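Local coordinates for protein FMN Adenylyltransferase (Candida glabrata, PDB 3FWK) that catalyses the adenylylation of FMN by ATP, the step that makes FAD in riboflavin metabolism, at residues I61-N66 against L107-F111; M147-E152 against N187-F191; G223-L227 against L299-R304; P235-K241 against L284-P290. All blocks are in the same frame, centred on the assembly; numbering follows the deposited sequence.

Contact 1: I61-N66 against L107-F111; sequences ISFSYN and LPTVF
With chi1 at -179°, the Y65 ring swings to the far side of CB from the amide N, and CB itself comes 3.5 Å from T109 CG2. F63 has much the same first torsion (-171°). Its CB touches L107 CD1, while its ring leads off to the helix 69-86, where it meets Y78 edge-to-face. The backbones beneath are paired in parallel. F63 makes two bonds to strand 107-111: its N donates to P108 O, and its O accepts from V110 N at 2.8 Å. Y65 N then donates to V110 O at 2.9 Å. These are neighbouring strands in the central sheet of the Rossmann-like fold, with strand 163-165 on the other side of 61-64. The sheet has helices on both faces. S64 and V110 both pack on F151 of helix 147-157. V110 CG1 sits 3.8 Å from S64 CA. At the start of the pair, a water donates to both I61 O and P108 O. T109 OG1 turns back to L107 O at 2.8 Å, approaching from above the carbonyl plane. At the far end, Y65 O lies 3.4 Å from F111 CB and has no hydrogen-bond partner, although it is buried. The Y65 hydroxyl is bonded to T128.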
loop_
_atom_site.group_PDB
_atom_site.type_symbol
_atom_site.label_atom_id
_atom_site.label_comp_id
_atom_site.label_asym_id
_atom_site.label_seq_id
_atom_site.Cartn_x
_atom_site.Cartn_y
_atom_site.Cartn_z
ATOM N N ILE A 61 -15.881 9.951 -3.144
ATOM C CA ILE A 61 -14.976 8.862 -2.823
ATOM C C ILE A 61 -13.861 9.363 -1.904
ATOM O O ILE A 61 -13.202 10.377 -2.211
ATOM C CB ILE A 61 -14.317 8.277 -4.085
ATOM C CG1 ILE A 61 -15.372 7.739 -5.056
ATOM C CG2 ILE A 61 -13.305 7.154 -3.703
ATOM C CD1 ILE A 61 -14.784 7.128 -6.310
ATOM N N SER A 62 -13.605 8.641 -0.819
ATOM C CA SER A 62 -12.389 8.859 -0.037
ATOM C C SER A 62 -11.505 7.613 -0.125
ATOM O O SER A 62 -11.990 6.521 -0.380
ATOM C CB SER A 62 -12.729 9.185 1.408
ATOM O OG SER A 62 -13.087 10.553 1.549
ATOM N N PHE A 63 -10.210 7.808 0.050
ATOM C CA PHE A 63 -9.259 6.738 -0.071
ATOM C C PHE A 63 -8.730 6.382 1.315
ATOM O O PHE A 63 -8.155 7.247 1.978
ATOM C CB PHE A 63 -8.127 7.175 -1.028
ATOM C CG PHE A 63 -7.202 6.063 -1.401
ATOM C CD1 PHE A 63 -7.238 5.537 -2.707
ATOM C CD2 PHE A 63 -6.328 5.507 -0.480
ATOM C CE1 PHE A 63 -6.433 4.488 -3.082
ATOM C CE2 PHE A 63 -5.499 4.431 -0.844
ATOM C CZ PHE A 63 -5.543 3.925 -2.150
ATOM N N SER A 64 -8.884 5.125 1.759
ATOM C CA SER A 64 -8.328 4.715 3.041
ATOM C C SER A 64 -6.880 4.292 2.879
ATOM O O SER A 64 -6.599 3.313 2.199
ATOM C CB SER A 64 -9.173 3.588 3.659
ATOM O OG SER A 64 -8.643 3.300 4.954
ATOM N N TYR A 65 -5.965 5.023 3.486
ATOM C CA TYR A 65 -4.538 4.838 3.285
ATOM C C TYR A 65 -3.812 4.672 4.584
ATOM O O TYR A 65 -3.858 5.570 5.439
ATOM C CB TYR A 65 -3.965 6.055 2.539
ATOM C CG TYR A 65 -2.484 5.996 2.237
ATOM C CD1 TYR A 65 -1.975 5.184 1.234
ATOM C CD2 TYR A 65 -1.594 6.857 2.937
ATOM C CE1 TYR A 65 -0.619 5.122 0.989
ATOM C CE2 TYR A 65 -0.256 6.852 2.653
ATOM C CZ TYR A 65 0.227 5.972 1.699
ATOM O OH TYR A 65 1.564 5.955 1.366
ATOM N N ASN A 66 -3.091 3.563 4.742
ATOM C CA ASN A 66 -2.401 3.296 6.010
ATOM C C ASN A 66 -0.903 3.156 5.856
ATOM O O ASN A 66 -0.235 2.670 6.792
ATOM C CB ASN A 66 -2.982 2.066 6.696
ATOM C CG ASN A 66 -2.779 0.782 5.873
ATOM O OD1 ASN A 66 -1.893 0.704 5.014
ATOM N ND2 ASN A 66 -3.620 -0.229 6.117
ATOM N N LEU A 107 -6.064 15.014 -2.729
ATOM C CA LEU A 107 -6.959 13.822 -2.741
ATOM C C LEU A 107 -7.630 13.402 -1.338
ATOM O O LEU A 107 -6.870 13.120 -0.427
ATOM C CB LEU A 107 -6.118 12.664 -3.285
ATOM C CG LEU A 107 -6.794 11.367 -3.764
ATOM C CD1 LEU A 107 -7.408 10.475 -2.703
ATOM C CD2 LEU A 107 -7.697 11.569 -4.948
ATOM N N PRO A 108 -9.017 13.318 -1.169
ATOM C CA PRO A 108 -9.464 13.021 0.179
ATOM C C PRO A 108 -9.035 11.638 0.630
ATOM O O PRO A 108 -9.346 10.638 -0.025
ATOM C CB PRO A 108 -10.993 13.173 0.097
ATOM C CG PRO A 108 -11.233 14.022 -1.109
ATOM C CD PRO A 108 -10.155 13.629 -2.069
ATOM N N THR A 109 -8.327 11.603 1.744
ATOM C CA THR A 109 -7.660 10.404 2.232
ATOM C C THR A 109 -7.997 10.250 3.701
ATOM O O THR A 109 -8.097 11.268 4.402
ATOM C CB THR A 109 -6.134 10.475 1.966
ATOM O OG1 THR A 109 -5.915 10.673 0.574
ATOM C CG2 THR A 109 -5.384 9.283 2.388
ATOM N N VAL A 110 -8.173 9.030 4.168
ATOM C CA VAL A 110 -8.434 8.765 5.569
ATOM C C VAL A 110 -7.467 7.713 6.070
ATOM O O VAL A 110 -7.291 6.661 5.420
ATOM C CB VAL A 110 -9.919 8.355 5.830
ATOM C CG1 VAL A 110 -10.415 7.273 4.855
ATOM C CG2 VAL A 110 -10.169 7.962 7.274
ATOM N N PHE A 111 -6.864 7.970 7.236
ATOM C CA PHE A 111 -5.995 7.026 7.925
ATOM C C PHE A 111 -6.599 6.795 9.314
ATOM O O PHE A 111 -6.750 7.720 10.094
ATOM C CB PHE A 111 -4.582 7.598 8.013
ATOM C CG PHE A 111 -3.652 6.823 8.912
ATOM C CD1 PHE A 111 -3.596 5.420 8.895
ATOM C CD2 PHE A 111 -2.864 7.513 9.836
ATOM C CE1 PHE A 111 -2.747 4.730 9.762
ATOM C CE2 PHE A 111 -2.020 6.840 10.703
ATOM C CZ PHE A 111 -1.946 5.456 10.654
HETATM O O HOH W 1 -10.541 10.424 -2.624
HETATM O O HOH W 2 -6.591 3.741 7.198
#

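Contact 2: M147-E152 against N187-F191; sequences MAEAFE and NWPDF
An aromatic cluster of F151, W188 and F191 fastens the start of helix 147-157 to the loop between strands 181-183 and 192-194. This helix covers one face of the central sheet of the Rossmann-like fold. No direct hydrogen bond crosses the contact, which is made by packing. The W188 indole lies across the helix, touching A148 with its five-membered ring and F151 with its six-membered ring. A148 CB sits over the face of the five-membered ring, 3.8 Å from the centroid and 26° off the ring normal, a CH-pi contact. The planes of F151 and the six-membered ring are 25° apart but strongly offset, with little overlap. Their centroids are 4.8 Å apart. M147 comes to the outer end of the indole. Its CG is 3.8 Å from W188 CH2, and its sulfur makes an oblique Met-aromatic contact with the six-membered ring. CG of M147 is anti to the backbone N (chi1 -178°), which brings CG and SD to the CZ2 and CH2 end of the indole, where the chain crosses it at an angle. F191 meets the F151 ring obliquely. It also touches I164 of strand 163-165, as F151 does, and so ties the cluster to the sheet. P189 packs beside W188 on the helix backbone. Its CG lies 3.8 Å from F151 CB, and its CD rests near A148 O and E152 N. The E152 side chain runs past P189 the other way, which places E152 OE1 3.7 Å from P189 CB.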
loop_
_atom_site.group_PDB
_atom_site.type_symbol
_atom_site.label_atom_id
_atom_site.label_comp_id
_atom_site.label_asym_id
_atom_site.label_seq_id
_atom_site.Cartn_x
_atom_site.Cartn_y
_atom_site.Cartn_z
ATOM N N MET A 147 -12.537 0.398 14.624
ATOM C CA MET A 147 -12.454 0.955 13.281
ATOM C C MET A 147 -13.810 1.471 12.827
ATOM O O MET A 147 -13.897 2.541 12.233
ATOM C CB MET A 147 -11.938 -0.104 12.325
ATOM C CG MET A 147 -11.788 0.410 10.923
ATOM S SD MET A 147 -10.896 -0.666 9.819
ATOM C CE MET A 147 -9.245 -0.053 10.138
ATOM N N ALA A 148 -14.873 0.706 13.102
ATOM C CA ALA A 148 -16.218 1.132 12.717
ATOM C C ALA A 148 -16.537 2.474 13.353
ATOM O O ALA A 148 -17.051 3.385 12.710
ATOM C CB ALA A 148 -17.256 0.073 13.135
ATOM N N GLU A 149 -16.191 2.602 14.635
ATOM C CA GLU A 149 -16.457 3.851 15.366
ATOM C C GLU A 149 -15.652 5.021 14.787
ATOM O O GLU A 149 -16.149 6.139 14.630
ATOM C CB GLU A 149 -16.163 3.679 16.876
ATOM C CG GLU A 149 -17.222 2.804 17.589
ATOM C CD GLU A 149 -16.814 2.355 18.968
ATOM O OE1 GLU A 149 -15.622 2.281 19.325
ATOM O OE2 GLU A 149 -17.734 2.010 19.739
ATOM N N ALA A 150 -14.382 4.775 14.464
ATOM C CA ALA A 150 -13.554 5.828 13.874
ATOM C C ALA A 150 -14.131 6.274 12.529
ATOM O O ALA A 150 -14.116 7.469 12.193
ATOM C CB ALA A 150 -12.100 5.331 13.703
ATOM N N PHE A 151 -14.649 5.332 11.746
ATOM C CA PHE A 151 -15.236 5.667 10.449
ATOM C C PHE A 151 -16.576 6.377 10.629
ATOM O O PHE A 151 -16.936 7.207 9.803
ATOM C CB PHE A 151 -15.351 4.433 9.543
ATOM C CG PHE A 151 -14.157 4.221 8.681
ATOM C CD1 PHE A 151 -13.899 5.052 7.606
ATOM C CD2 PHE A 151 -13.304 3.170 8.927
ATOM C CE1 PHE A 151 -12.781 4.818 6.759
ATOM C CE2 PHE A 151 -12.176 2.945 8.120
ATOM C CZ PHE A 151 -11.918 3.764 7.047
ATOM N N GLU A 152 -17.306 6.084 11.699
ATOM C CA GLU A 152 -18.546 6.839 11.959
ATOM C C GLU A 152 -18.238 8.306 12.195
ATOM O O GLU A 152 -18.925 9.194 11.668
ATOM C CB GLU A 152 -19.290 6.238 13.149
ATOM C CG GLU A 152 -20.532 7.024 13.528
ATOM C CD GLU A 152 -21.503 7.182 12.366
ATOM O OE1 GLU A 152 -21.758 6.173 11.652
ATOM O OE2 GLU A 152 -21.999 8.328 12.173
ATOM N N ASN A 187 -22.700 -2.189 11.328
ATOM C CA ASN A 187 -22.215 -1.318 12.412
ATOM C C ASN A 187 -21.224 -0.274 11.953
ATOM O O ASN A 187 -20.640 0.407 12.764
ATOM C CB ASN A 187 -21.669 -2.138 13.576
ATOM C CG ASN A 187 -20.381 -2.810 13.254
ATOM O OD1 ASN A 187 -20.067 -3.070 12.086
ATOM N ND2 ASN A 187 -19.620 -3.134 14.277
ATOM N N TRP A 188 -21.050 -0.146 10.636
ATOM C CA TRP A 188 -20.262 0.943 10.063
ATOM C C TRP A 188 -21.183 2.064 9.606
ATOM O O TRP A 188 -22.379 1.821 9.388
ATOM C CB TRP A 188 -19.538 0.394 8.837
ATOM C CG TRP A 188 -18.279 -0.313 9.184
ATOM C CD1 TRP A 188 -18.138 -1.397 10.007
ATOM C CD2 TRP A 188 -17.000 -0.025 8.675
ATOM N NE1 TRP A 188 -16.815 -1.783 10.075
ATOM C CE2 TRP A 188 -16.101 -0.969 9.252
ATOM C CE3 TRP A 188 -16.517 0.931 7.803
ATOM C CZ2 TRP A 188 -14.725 -0.959 8.976
ATOM C CZ3 TRP A 188 -15.130 0.949 7.531
ATOM C CH2 TRP A 188 -14.266 -0.012 8.105
ATOM N N PRO A 189 -20.624 3.243 9.315
ATOM C CA PRO A 189 -21.352 4.180 8.493
ATOM C C PRO A 189 -21.696 3.509 7.161
ATOM O O PRO A 189 -20.999 2.586 6.707
ATOM C CB PRO A 189 -20.357 5.318 8.283
ATOM C CG PRO A 189 -19.019 4.688 8.484
ATOM C CD PRO A 189 -19.239 3.704 9.595
ATOM N N ASP A 190 -22.737 4.002 6.516
ATOM C CA ASP A 190 -23.235 3.416 5.286
ATOM C C ASP A 190 -22.450 3.960 4.113
ATOM O O ASP A 190 -22.634 5.113 3.729
ATOM C CB ASP A 190 -24.719 3.809 5.190
ATOM C CG ASP A 190 -25.356 3.336 3.918
ATOM O OD1 ASP A 190 -24.727 2.562 3.164
ATOM O OD2 ASP A 190 -26.506 3.756 3.673
ATOM N N PHE A 191 -21.552 3.153 3.549
ATOM C CA PHE A 191 -20.906 3.508 2.309
ATOM C C PHE A 191 -20.646 2.235 1.510
ATOM O O PHE A 191 -20.767 1.127 2.040
ATOM C CB PHE A 191 -19.655 4.423 2.521
ATOM C CG PHE A 191 -18.557 3.844 3.402
ATOM C CD1 PHE A 191 -18.375 4.257 4.736
ATOM C CD2 PHE A 191 -17.603 2.990 2.838
ATOM C CE1 PHE A 191 -17.315 3.704 5.515
ATOM C CE2 PHE A 191 -16.555 2.455 3.604
ATOM C CZ PHE A 191 -16.419 2.813 4.945
HETATM O O HOH W 3 -21.654 3.483 12.747
#

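Contact 3: G223-L227 against L299-R304; sequences GFTSL and LERAGR
This is a polar contact between two loops, one following helix 202-212 and the other near the C-terminal end of the chain, after helix 275-282. T225 and S226 point their side chains at the turn formed by L299 to A302, a type I beta turn. T225 OG1 donates to E300 O at 2.7 Å, tilted from the carbonyl plane. Its chi1 of 57° puts OG1 between the backbone N and the carbonyl carbon, facing the turn. The same OG1 is bonded to N236 ND2. S226 meets two arginines in different ways. R304 presents its edge: NH2 donates to S226 OG at 3.1 Å, with the hydroxyl near the guanidinium plane. NH1 of R304 donates to G303 O at 2.9 Å. These two bonds fix the rotation of the guanidinium, and S226 O adds a weak third from NH1. R301 instead lays its side chain alongside, with CG 3.5 Å from S226 OG and the hydroxyl over one face of its guanidinium. A water joins S226 OG to E300 OE2. The charged ends have partners outside the two segments: E300 bridges to K69 and R169, and R301 to D172. Charge thus ties the C-terminal turn to other parts of the chain.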
loop_
_atom_site.group_PDB
_atom_site.type_symbol
_atom_site.label_atom_id
_atom_site.label_comp_id
_atom_site.label_asym_id
_atom_site.label_seq_id
_atom_site.Cartn_x
_atom_site.Cartn_y
_atom_site.Cartn_z
ATOM N N GLY A 223 13.452 -6.333 6.760
ATOM C CA GLY A 223 12.997 -7.727 6.942
ATOM C C GLY A 223 11.557 -7.858 7.379
ATOM O O GLY A 223 11.066 -8.981 7.521
ATOM N N PHE A 224 10.857 -6.744 7.600
ATOM C CA PHE A 224 9.429 -6.829 7.878
ATOM C C PHE A 224 8.696 -7.175 6.598
ATOM O O PHE A 224 9.019 -6.653 5.515
ATOM C CB PHE A 224 8.923 -5.485 8.424
ATOM C CG PHE A 224 9.439 -5.197 9.792
ATOM C CD1 PHE A 224 8.753 -5.658 10.904
ATOM C CD2 PHE A 224 10.613 -4.476 10.008
ATOM C CE1 PHE A 224 9.217 -5.361 12.179
ATOM C CE2 PHE A 224 11.103 -4.232 11.266
ATOM C CZ PHE A 224 10.391 -4.649 12.360
ATOM N N THR A 225 7.672 -8.033 6.723
ATOM C CA THR A 225 6.785 -8.322 5.610
ATOM C C THR A 225 5.364 -7.875 5.847
ATOM O O THR A 225 4.573 -7.833 4.914
ATOM C CB THR A 225 6.799 -9.834 5.288
ATOM O OG1 THR A 225 6.427 -10.580 6.455
ATOM C CG2 THR A 225 8.177 -10.270 4.833
ATOM N N SER A 226 5.031 -7.558 7.087
ATOM C CA SER A 226 3.700 -7.084 7.415
ATOM C C SER A 226 3.751 -6.223 8.634
ATOM O O SER A 226 4.181 -6.717 9.703
ATOM C CB SER A 226 2.767 -8.277 7.779
ATOM O OG SER A 226 1.474 -7.869 8.167
ATOM N N LEU A 227 3.273 -4.978 8.493
ATOM C CA LEU A 227 3.442 -3.968 9.523
ATOM C C LEU A 227 2.201 -3.994 10.403
ATOM O O LEU A 227 1.196 -3.366 10.133
ATOM C CB LEU A 227 3.669 -2.598 8.892
ATOM C CG LEU A 227 4.892 -2.563 7.955
ATOM C CD1 LEU A 227 5.022 -1.174 7.317
ATOM C CD2 LEU A 227 6.194 -3.001 8.615
ATOM N N LEU A 299 2.803 -16.822 4.742
ATOM C CA LEU A 299 3.811 -16.487 5.742
ATOM C C LEU A 299 3.974 -14.987 5.941
ATOM O O LEU A 299 4.838 -14.545 6.708
ATOM C CB LEU A 299 5.147 -17.082 5.337
ATOM C CG LEU A 299 5.171 -18.605 5.163
ATOM C CD1 LEU A 299 6.552 -19.024 4.675
ATOM C CD2 LEU A 299 4.802 -19.328 6.438
ATOM N N GLU A 300 3.108 -14.191 5.324
ATOM C CA GLU A 300 3.221 -12.754 5.380
ATOM C C GLU A 300 3.206 -12.190 6.804
ATOM O O GLU A 300 3.912 -11.220 7.086
ATOM C CB GLU A 300 2.118 -12.129 4.519
ATOM C CG GLU A 300 2.218 -10.627 4.350
ATOM C CD GLU A 300 1.238 -10.077 3.331
ATOM O OE1 GLU A 300 0.632 -10.863 2.582
ATOM O OE2 GLU A 300 1.078 -8.842 3.273
ATOM N N ARG A 301 2.411 -12.800 7.682
ATOM C CA ARG A 301 2.266 -12.363 9.054
ATOM C C ARG A 301 3.007 -13.268 10.029
ATOM O O ARG A 301 2.720 -13.235 11.218
ATOM C CB ARG A 301 0.780 -12.219 9.388
ATOM C CG ARG A 301 0.159 -11.113 8.564
ATOM C CD ARG A 301 -1.355 -11.034 8.640
ATOM N NE ARG A 301 -1.855 -9.724 8.147
ATOM C CZ ARG A 301 -2.038 -9.354 6.860
ATOM N NH1 ARG A 301 -2.503 -8.137 6.596
ATOM N NH2 ARG A 301 -1.772 -10.166 5.841
ATOM N N ALA A 302 4.038 -13.969 9.565
ATOM C CA ALA A 302 4.831 -14.853 10.447
ATOM C C ALA A 302 5.711 -14.124 11.469
ATOM O O ALA A 302 6.083 -14.730 12.469
ATOM C CB ALA A 302 5.672 -15.770 9.645
ATOM N N GLY A 303 6.070 -12.884 11.199
ATOM C CA GLY A 303 6.960 -12.054 12.071
ATOM C C GLY A 303 6.168 -11.474 13.211
ATOM O O GLY A 303 5.706 -10.356 13.079
ATOM N N ARG A 304 5.957 -12.260 14.296
ATOM C CA ARG A 304 5.056 -11.964 15.475
ATOM C C ARG A 304 5.387 -12.609 16.843
ATOM O O ARG A 304 5.389 -13.853 17.030
ATOM C CB ARG A 304 3.582 -12.360 15.282
ATOM C CG ARG A 304 2.828 -11.779 14.070
ATOM C CD ARG A 304 2.800 -10.283 14.068
ATOM N NE ARG A 304 1.914 -9.675 13.060
ATOM C CZ ARG A 304 2.285 -9.170 11.870
ATOM N NH1 ARG A 304 3.566 -9.271 11.384
ATOM N NH2 ARG A 304 1.332 -8.573 11.133
HETATM O O HOH W 4 0.209 -7.459 5.851
#

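Contact 4: P235-K241 against L284-P290; sequences PNPHLRK and LHEDYYP
P235 and Y288 cross at about a right angle, and the proline lies on the tyrosine. P235 CB stands over the centre of the Y288 ring, 3.5 Å from the centroid and 1° off the normal, a CH-pi contact. N236 O meets the edge of the same ring, near its plane. At its CG and CD end, P235 meets L284 tip to tip, with CD 3.7 Å from L284 CD1. R240 and E286 cross obliquely. R240 NH1 donates to E286 OE1 at 3.1 Å in a salt bridge. The oxygen lies in the guanidinium plane, but the carboxylate is turned 90° and is met from above its own plane. R240 NH2 has a second partner in D242. K241 and D287 instead lie side by side, pointing the same way. The lysine chain is extended, and its NZ reaches D287 OD2 at 2.9 Å in a second salt bridge, again from above the carboxylate plane. K241 CG also covers one face of the Y289 ring. Backbone bonds flank R240: Y289 N donates to L239 O, and K241 N to D287 O at 2.8 Å. The two segments thus form a single beta bridge, R240 with Y288. One side of the pair comes from the loop before helix 253-257. The other begins just past helix 275-282, where H285 takes a positive phi.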
loop_
_atom_site.group_PDB
_atom_site.type_symbol
_atom_site.label_atom_id
_atom_site.label_comp_id
_atom_site.label_asym_id
_atom_site.label_seq_id
_atom_site.Cartn_x
_atom_site.Cartn_y
_atom_site.Cartn_z
ATOM N N PRO A 235 10.631 -8.583 12.427
ATOM C CA PRO A 235 11.057 -8.987 11.088
ATOM C C PRO A 235 10.728 -10.470 10.892
ATOM O O PRO A 235 10.672 -11.245 11.835
ATOM C CB PRO A 235 12.582 -8.726 11.114
ATOM C CG PRO A 235 12.767 -7.663 12.165
ATOM C CD PRO A 235 11.745 -8.032 13.228
ATOM N N ASN A 236 10.475 -10.867 9.648
ATOM C CA ASN A 236 9.948 -12.189 9.410
ATOM C C ASN A 236 11.015 -13.254 9.636
ATOM O O ASN A 236 12.063 -13.200 9.016
ATOM C CB ASN A 236 9.409 -12.238 7.980
ATOM C CG ASN A 236 8.545 -13.456 7.722
ATOM O OD1 ASN A 236 8.940 -14.579 8.006
ATOM N ND2 ASN A 236 7.360 -13.236 7.172
ATOM N N PRO A 237 10.740 -14.263 10.494
ATOM C CA PRO A 237 11.808 -15.228 10.809
ATOM C C PRO A 237 12.187 -16.065 9.612
ATOM O O PRO A 237 13.307 -16.582 9.558
ATOM C CB PRO A 237 11.180 -16.090 11.934
ATOM C CG PRO A 237 9.662 -15.982 11.689
ATOM C CD PRO A 237 9.507 -14.508 11.256
ATOM N N HIS A 238 11.306 -16.193 8.616
ATOM C CA HIS A 238 11.653 -16.907 7.372
ATOM C C HIS A 238 12.693 -16.159 6.550
ATOM O O HIS A 238 13.261 -16.745 5.624
ATOM C CB HIS A 238 10.396 -17.173 6.549
ATOM C CG HIS A 238 9.422 -18.050 7.252
ATOM N ND1 HIS A 238 9.525 -19.428 7.256
ATOM C CD2 HIS A 238 8.372 -17.746 8.053
ATOM C CE1 HIS A 238 8.556 -19.931 8.006
ATOM N NE2 HIS A 238 7.851 -18.935 8.512
ATOM N N LEU A 239 12.928 -14.881 6.871
ATOM C CA LEU A 239 13.928 -14.051 6.200
ATOM C C LEU A 239 15.203 -13.869 6.994
ATOM O O LEU A 239 16.082 -13.114 6.579
ATOM C CB LEU A 239 13.327 -12.680 5.842
ATOM C CG LEU A 239 12.069 -12.776 4.953
ATOM C CD1 LEU A 239 11.612 -11.401 4.595
ATOM C CD2 LEU A 239 12.321 -13.617 3.680
ATOM N N ARG A 240 15.339 -14.573 8.130
ATOM C CA ARG A 240 16.540 -14.394 8.916
ATOM C C ARG A 240 17.724 -14.986 8.198
ATOM O O ARG A 240 17.652 -16.113 7.692
ATOM C CB ARG A 240 16.346 -15.039 10.303
ATOM C CG ARG A 240 17.456 -14.669 11.292
ATOM C CD ARG A 240 17.245 -15.312 12.655
ATOM N NE ARG A 240 17.348 -16.767 12.547
ATOM C CZ ARG A 240 18.501 -17.443 12.589
ATOM N NH1 ARG A 240 19.662 -16.810 12.775
ATOM N NH2 ARG A 240 18.489 -18.763 12.448
ATOM N N LYS A 241 18.832 -14.263 8.171
ATOM C CA LYS A 241 20.049 -14.769 7.557
ATOM C C LYS A 241 20.716 -15.704 8.502
ATOM O O LYS A 241 20.912 -15.433 9.669
ATOM C CB LYS A 241 20.993 -13.626 7.228
ATOM C CG LYS A 241 20.417 -12.715 6.175
ATOM C CD LYS A 241 21.426 -11.650 5.750
ATOM C CE LYS A 241 20.850 -10.637 4.783
ATOM N NZ LYS A 241 21.843 -9.479 4.677
ATOM N N LEU A 284 17.969 -6.811 18.073
ATOM C CA LEU A 284 17.745 -8.234 17.780
ATOM C C LEU A 284 19.035 -8.999 17.577
ATOM O O LEU A 284 19.046 -10.236 17.723
ATOM C CB LEU A 284 16.879 -8.384 16.538
ATOM C CG LEU A 284 15.476 -7.783 16.618
ATOM C CD1 LEU A 284 14.807 -7.833 15.224
ATOM C CD2 LEU A 284 14.618 -8.541 17.632
ATOM N N HIS A 285 20.117 -8.304 17.202
ATOM C CA HIS A 285 21.429 -8.956 16.920
ATOM C C HIS A 285 21.271 -10.040 15.840
ATOM O O HIS A 285 21.879 -11.115 15.914
ATOM C CB HIS A 285 22.072 -9.533 18.207
ATOM C CG HIS A 285 22.135 -8.571 19.361
ATOM N ND1 HIS A 285 22.438 -7.234 19.212
ATOM C CD2 HIS A 285 21.958 -8.768 20.691
ATOM C CE1 HIS A 285 22.445 -6.647 20.402
ATOM N NE2 HIS A 285 22.142 -7.552 21.313
ATOM N N GLU A 286 20.446 -9.768 14.841
ATOM C CA GLU A 286 20.217 -10.708 13.736
ATOM C C GLU A 286 20.027 -9.890 12.499
ATOM O O GLU A 286 19.601 -8.741 12.590
ATOM C CB GLU A 286 18.960 -11.547 13.949
ATOM C CG GLU A 286 18.990 -12.495 15.122
ATOM C CD GLU A 286 19.945 -13.690 14.972
ATOM O OE1 GLU A 286 20.387 -14.032 13.841
ATOM O OE2 GLU A 286 20.233 -14.337 16.014
ATOM N N ASP A 287 20.310 -10.477 11.339
ATOM C CA ASP A 287 20.074 -9.740 10.125
ATOM C C ASP A 287 19.075 -10.484 9.262
ATOM O O ASP A 287 18.919 -11.711 9.403
ATOM C CB ASP A 287 21.380 -9.523 9.367
ATOM C CG ASP A 287 21.288 -8.402 8.330
ATOM O OD1 ASP A 287 20.520 -7.445 8.488
ATOM O OD2 ASP A 287 22.038 -8.471 7.347
ATOM N N TYR A 288 18.378 -9.737 8.418
ATOM C CA TYR A 288 17.284 -10.279 7.622
ATOM C C TYR A 288 17.386 -9.847 6.202
ATOM O O TYR A 288 17.809 -8.733 5.939
ATOM C CB TYR A 288 15.925 -9.772 8.171
ATOM C CG TYR A 288 15.616 -10.267 9.573
ATOM C CD1 TYR A 288 14.813 -11.394 9.771
ATOM C CD2 TYR A 288 16.200 -9.655 10.690
ATOM C CE1 TYR A 288 14.590 -11.895 11.046
ATOM C CE2 TYR A 288 15.976 -10.132 11.963
ATOM C CZ TYR A 288 15.194 -11.269 12.133
ATOM O OH TYR A 288 14.972 -11.780 13.392
ATOM N N TYR A 289 16.985 -10.714 5.278
ATOM C CA TYR A 289 16.717 -10.257 3.920
ATOM C C TYR A 289 15.562 -9.261 3.943
ATOM O O TYR A 289 14.676 -9.346 4.813
ATOM C CB TYR A 289 16.262 -11.433 3.059
ATOM C CG TYR A 289 17.315 -12.446 2.767
ATOM C CD1 TYR A 289 18.140 -12.304 1.630
ATOM C CD2 TYR A 289 17.454 -13.592 3.555
ATOM C CE1 TYR A 289 19.089 -13.266 1.317
ATOM C CE2 TYR A 289 18.413 -14.573 3.234
ATOM C CZ TYR A 289 19.218 -14.385 2.122
ATOM O OH TYR A 289 20.164 -15.338 1.770
ATOM N N PRO A 290 15.509 -8.329 2.987
ATOM C CA PRO A 290 14.352 -7.450 2.935
ATOM C C PRO A 290 13.085 -8.214 2.609
ATOM O O PRO A 290 13.110 -9.339 2.083
ATOM C CB PRO A 290 14.695 -6.420 1.834
ATOM C CG PRO A 290 15.773 -7.051 1.056
ATOM C CD PRO A 290 16.511 -8.033 1.949
HETATM O O HOH W 5 21.191 -13.243 11.328
#

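Contact 1 is the most buried, a parallel strand pair held by backbone bonds and packed on both faces by helices. Contact 2 lies nearer the surface and relies on ring and proline packing. The two share helix 147-157, whose F151 belongs to contact 2 and also packs on the strands of contact 1. Contacts 3 and 4 lie on the opposite side of the chain's centre from contact 1, in loops without regular strands. Both are partly buried and more charged. Contact 3 uses hydroxyls and arginines, and contact 4 salt bridges and tyrosines. Contact 4 nests inside the loop closed by contact 3, and N236 joins them through bonds to G223, T225 and L299.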